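Local coordinates for protein putative fimbrium tip subunit Fim1C (Bacteroides ovatus, PDB 4EPS) that probably forms part of the tip of fimbriae, the cell-surface filaments that mediate adhesion and biofilm formation, at residues M190-V194 and G232-D236; D291-G295 and F420-S424. One frame throughout, in Å; residues are numbered along the deposited sequence. Where two conformers were deposited one is given.

Contact 1: M190-V194 and G232-D236; sequences MSVDV and GHYND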
loop_
_atom_site.group_PDB
_atom_site.type_symbol
_atom_site.label_atom_id
_atom_site.label_comp_id
_atom_site.label_asym_id
_atom_site.label_seq_id
_atom_site.Cartn_x
_atom_site.Cartn_y
_atom_site.Cartn_z
HETATM N N MSE A 190 -2.381 -0.777 20.758
HETATM C CA MSE A 190 -1.556 -0.952 21.970
HETATM C C MSE A 190 -2.014 -2.150 22.762
HETATM O O MSE A 190 -3.186 -2.526 22.701
HETATM C CB MSE A 190 -1.643 0.317 22.820
HETATM C CG MSE A 190 -0.925 1.488 22.172
HETATM SE SE MSE A 190 -1.273 3.119 23.067
HETATM C CE MSE A 190 -3.146 3.570 22.318
ATOM N N SER A 191 -1.095 -2.742 23.521
ATOM C CA SER A 191 -1.340 -3.956 24.293
ATOM C C SER A 191 -2.529 -3.817 25.234
ATOM O O SER A 191 -2.723 -2.764 25.850
ATOM C CB SER A 191 -0.094 -4.342 25.101
ATOM O OG SER A 191 0.956 -4.715 24.220
ATOM N N VAL A 192 -3.281 -4.914 25.371
ATOM C CA VAL A 192 -4.442 -4.983 26.251
ATOM C C VAL A 192 -4.218 -6.030 27.338
ATOM O O VAL A 192 -3.249 -6.817 27.288
ATOM C CB VAL A 192 -5.782 -5.227 25.474
ATOM C CG1 VAL A 192 -6.164 -3.996 24.670
ATOM C CG2 VAL A 192 -5.703 -6.466 24.582
ATOM N N ASP A 193 -5.132 -6.028 28.325
ATOM C CA ASP A 193 -5.132 -6.937 29.484
ATOM C C ASP A 193 -3.755 -6.900 30.139
ATOM O O ASP A 193 -3.119 -7.944 30.318
ATOM C CB ASP A 193 -5.510 -8.363 29.041
ATOM C CG ASP A 193 -6.885 -8.448 28.404
ATOM O OD1 ASP A 193 -7.828 -7.838 28.950
ATOM O OD2 ASP A 193 -7.014 -9.132 27.361
ATOM N N VAL A 194 -3.255 -5.682 30.358
ATOM C CA VAL A 194 -1.901 -5.472 30.900
ATOM C C VAL A 194 -1.919 -5.533 32.423
ATOM O O VAL A 194 -2.651 -4.784 33.067
ATOM C CB VAL A 194 -1.257 -4.139 30.399
ATOM C CG1 VAL A 194 0.121 -3.907 31.045
ATOM C CG2 VAL A 194 -1.135 -4.137 28.881
ATOM N N GLY A 232 5.377 -9.404 33.563
ATOM C CA GLY A 232 4.376 -8.635 32.843
ATOM C C GLY A 232 3.492 -9.568 32.039
ATOM O O GLY A 232 3.995 -10.482 31.377
ATOM N N HIS A 233 2.184 -9.379 32.163
ATOM C CA HIS A 233 1.152 -10.051 31.389
ATOM C C HIS A 233 0.542 -9.018 30.435
ATOM O O HIS A 233 0.227 -7.910 30.848
ATOM C CB HIS A 233 0.082 -10.681 32.313
ATOM C CG HIS A 233 0.520 -11.969 32.953
ATOM N ND1 HIS A 233 -0.380 -12.782 33.626
ATOM C CD2 HIS A 233 1.740 -12.562 32.975
ATOM C CE1 HIS A 233 0.313 -13.843 34.012
ATOM N NE2 HIS A 233 1.593 -13.752 33.652
ATOM N N TYR A 234 0.441 -9.357 29.152
ATOM C CA TYR A 234 -0.154 -8.475 28.126
ATOM C C TYR A 234 -0.569 -9.349 26.973
ATOM O O TYR A 234 0.127 -10.319 26.676
ATOM C CB TYR A 234 0.851 -7.373 27.658
ATOM C CG TYR A 234 1.971 -7.922 26.800
ATOM C CD1 TYR A 234 3.085 -8.528 27.375
ATOM C CD2 TYR A 234 1.893 -7.882 25.411
ATOM C CE1 TYR A 234 4.076 -9.115 26.589
ATOM C CE2 TYR A 234 2.876 -8.469 24.616
ATOM C CZ TYR A 234 3.984 -9.046 25.209
ATOM O OH TYR A 234 4.947 -9.623 24.422
ATOM N N ASN A 235 -1.694 -8.985 26.344
ATOM C CA ASN A 235 -2.330 -9.728 25.254
ATOM C C ASN A 235 -2.557 -11.142 25.779
ATOM O O ASN A 235 -3.229 -11.279 26.803
ATOM C CB ASN A 235 -1.492 -9.654 23.953
ATOM C CG ASN A 235 -1.408 -8.252 23.396
ATOM O OD1 ASN A 235 -2.189 -7.369 23.761
ATOM N ND2 ASN A 235 -0.443 -8.010 22.511
ATOM N N ASP A 236 -1.902 -12.154 25.201
ATOM C CA ASP A 236 -2.037 -13.520 25.694
ATOM C C ASP A 236 -0.663 -14.099 25.970
ATOM O O ASP A 236 -0.403 -15.284 25.718
ATOM C CB ASP A 236 -2.836 -14.363 24.686
ATOM C CG ASP A 236 -4.330 -14.120 24.797
ATOM O OD1 ASP A 236 -4.965 -14.726 25.692
ATOM O OD2 ASP A 236 -4.862 -13.311 24.002
HETATM O O HOH W 1 -2.760 -10.699 29.263
#
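Val192 and Asn235 pair where the loop between strands 187-190 and 195-198 meets the turn of the beta hairpin 229-234/237-242, within the fimbrillin-like domain of the transthyretin clan. Two hydrogen bonds join them. Asn235 N donates to Val192 O (2.8 Å), and Val192 N returns a nearly straight bond to Asn235 OD1 (3.1 Å, 171° at the hydrogen), its donor tilted 21° from the carboxamide plane. Asn235 was deposited in two conformers; in one of them CG lies anti to the carbonyl carbon (chi1 -65°) and swings OD1 round beside the residue's own N, and the asparagine thus grips both the N-H and the C=O of one valine. Val192 CG2 rests against OD1 at 3.7 Å.

Weaker contacts flank this pair. Val194 CA points its hydrogen at His233 O (3.2 Å), while Val194 CG2 packs on Tyr234 CB (4.0 Å). Ser191 OG approaches Tyr234 CD2 obliquely at 3.5 Å, its hydrogen bond being spent on Pro167 O; strand 148-174, through Leu166 and Pro167, backs Ser191 and the tyrosine.

On the solvent side, where Asp193 is exposed, one water bridges the two segments: it donates to Asp193 O at 3.0 Å and to Asn235 O at 2.6 Å.

Contact 2: D291-G295 and F420-S424; sequences DNCIG and FPSPS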
loop_
_atom_site.group_PDB
_atom_site.type_symbol
_atom_site.label_atom_id
_atom_site.label_comp_id
_atom_site.label_asym_id
_atom_site.label_seq_id
_atom_site.Cartn_x
_atom_site.Cartn_y
_atom_site.Cartn_z
ATOM N N ASP A 291 -10.005 -15.083 18.824
ATOM C CA ASP A 291 -9.552 -14.461 20.067
ATOM C C ASP A 291 -9.395 -12.971 19.940
ATOM O O ASP A 291 -8.703 -12.488 19.034
ATOM C CB ASP A 291 -8.211 -15.057 20.575
ATOM C CG ASP A 291 -8.311 -16.436 21.212
ATOM O OD1 ASP A 291 -9.453 -16.948 21.361
ATOM O OD2 ASP A 291 -7.245 -17.014 21.547
ATOM N N ASN A 292 -10.033 -12.234 20.880
ATOM C CA ASN A 292 -10.010 -10.778 20.972
ATOM C C ASN A 292 -10.620 -10.074 19.740
ATOM O O ASN A 292 -10.500 -8.853 19.650
ATOM C CB ASN A 292 -8.592 -10.254 21.232
ATOM C CG ASN A 292 -8.056 -10.687 22.583
ATOM O OD1 ASN A 292 -7.013 -11.325 22.681
ATOM N ND2 ASN A 292 -8.810 -10.439 23.638
ATOM N N CYS A 293 -11.304 -10.805 18.838
ATOM C CA CYS A 293 -11.995 -10.136 17.713
ATOM C C CYS A 293 -13.268 -9.517 18.300
ATOM O O CYS A 293 -14.008 -10.218 19.014
ATOM C CB CYS A 293 -12.316 -11.089 16.561
ATOM S SG CYS A 293 -13.061 -10.257 15.122
ATOM N N ILE A 294 -13.481 -8.214 18.092
ATOM C CA ILE A 294 -14.655 -7.554 18.715
ATOM C C ILE A 294 -15.667 -7.080 17.674
ATOM O O ILE A 294 -16.801 -6.722 18.034
ATOM C CB ILE A 294 -14.232 -6.390 19.649
ATOM C CG1 ILE A 294 -13.536 -5.254 18.864
ATOM C CG2 ILE A 294 -13.348 -6.924 20.832
ATOM C CD1 ILE A 294 -13.338 -3.929 19.664
ATOM N N GLY A 295 -15.269 -7.054 16.407
ATOM C CA GLY A 295 -16.202 -6.580 15.382
ATOM C C GLY A 295 -15.637 -6.627 13.979
ATOM O O GLY A 295 -14.535 -7.151 13.758
ATOM N N PHE A 420 -16.888 -7.793 24.676
ATOM C CA PHE A 420 -16.044 -7.341 23.553
ATOM C C PHE A 420 -15.552 -5.927 23.841
ATOM O O PHE A 420 -16.054 -4.962 23.249
ATOM C CB PHE A 420 -16.847 -7.399 22.242
ATOM C CG PHE A 420 -17.469 -8.741 21.968
ATOM C CD1 PHE A 420 -16.746 -9.745 21.333
ATOM C CD2 PHE A 420 -18.796 -8.997 22.314
ATOM C CE1 PHE A 420 -17.331 -10.991 21.057
ATOM C CE2 PHE A 420 -19.386 -10.247 22.040
ATOM C CZ PHE A 420 -18.648 -11.233 21.405
ATOM N N PRO A 421 -14.589 -5.785 24.774
ATOM C CA PRO A 421 -14.154 -4.444 25.169
ATOM C C PRO A 421 -13.572 -3.656 24.015
ATOM O O PRO A 421 -12.678 -4.119 23.291
ATOM C CB PRO A 421 -13.113 -4.696 26.286
ATOM C CG PRO A 421 -12.730 -6.114 26.153
ATOM C CD PRO A 421 -13.901 -6.833 25.571
ATOM N N SER A 422 -14.094 -2.446 23.863
ATOM C CA SER A 422 -13.658 -1.520 22.830
ATOM C C SER A 422 -12.270 -0.931 23.191
ATOM O O SER A 422 -11.998 -0.649 24.370
ATOM C CB SER A 422 -14.686 -0.402 22.651
ATOM O OG SER A 422 -14.841 0.346 23.845
ATOM N N PRO A 423 -11.401 -0.696 22.190
ATOM C CA PRO A 423 -10.081 -0.088 22.487
ATOM C C PRO A 423 -10.249 1.337 23.022
ATOM O O PRO A 423 -11.197 2.028 22.650
ATOM C CB PRO A 423 -9.383 -0.063 21.111
ATOM C CG PRO A 423 -10.128 -1.053 20.259
ATOM C CD PRO A 423 -11.553 -0.996 20.751
ATOM N N SER A 424 -9.297 1.808 23.855
ATOM C CA SER A 424 -9.343 3.161 24.447
ATOM C C SER A 424 -9.293 4.266 23.386
ATOM O O SER A 424 -9.800 5.366 23.614
ATOM C CB SER A 424 -8.163 3.338 25.417
ATOM O OG SER A 424 -6.929 3.208 24.715
#
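A classic beta bulge, in which Ile294 and Gly295 both face Tyr274, sits in strand 293-300 of an antiparallel sheet, and its isoleucine packs against the proline-rich segment that leaves helix 408-419. No hydrogen bond crosses; the contact is van der Waals packing, largely the work of Ile294. CG1 stands between the backbone N and the carbonyl carbon (chi1 64°), and the extended arm beyond it carries CD1 out to the prolines. There the end of the arm, Ile294 CD1, abuts CD of the Pro423 ring at 3.6 Å, with Pro421 O close by at 3.7 Å. The other branch stays near the backbone, where CG2 touches Phe420 CB (3.8 Å) as the two side chains slide past each other in opposite directions. With an alanine in place of this isoleucine, both branches beyond CB are gone, which is likely to open a gap between the strand and Pro423 CD and leave Phe420 CB less well packed. Trp429 also touches the isoleucine and bonds to Phe420 O through its indole nitrogen, while Leu508 of strand 502-509 meets both Ile294 and Ser422. The phenyl ring turns its edge to the sheet strand: Cys293 O lies near the ring plane, 3.6 Å from Phe420 CD1.

From the N terminus, the chain first reaches contact 1, where the loop after strand 187-190 is met by the turn at the end of strand 229-234; this closes a span of 37 residues that includes strands 195-198, 206-212 and 217-222. Contact 2 opens later and closes a far longer excursion of 124 residues, bringing the segment after helix 408-419 back onto strand 293-300. The two loops follow in series, neither nesting nor crossing. Their centres are about 13 Å apart, and in one deposited conformer the Asp236 side chain lies against Asn292, which places the hairpin of the fimbrillin-like region next to the loop leading into the six-stranded antiparallel sheet. Met190, a selenomethionine, touches Ile425, just past 420-424.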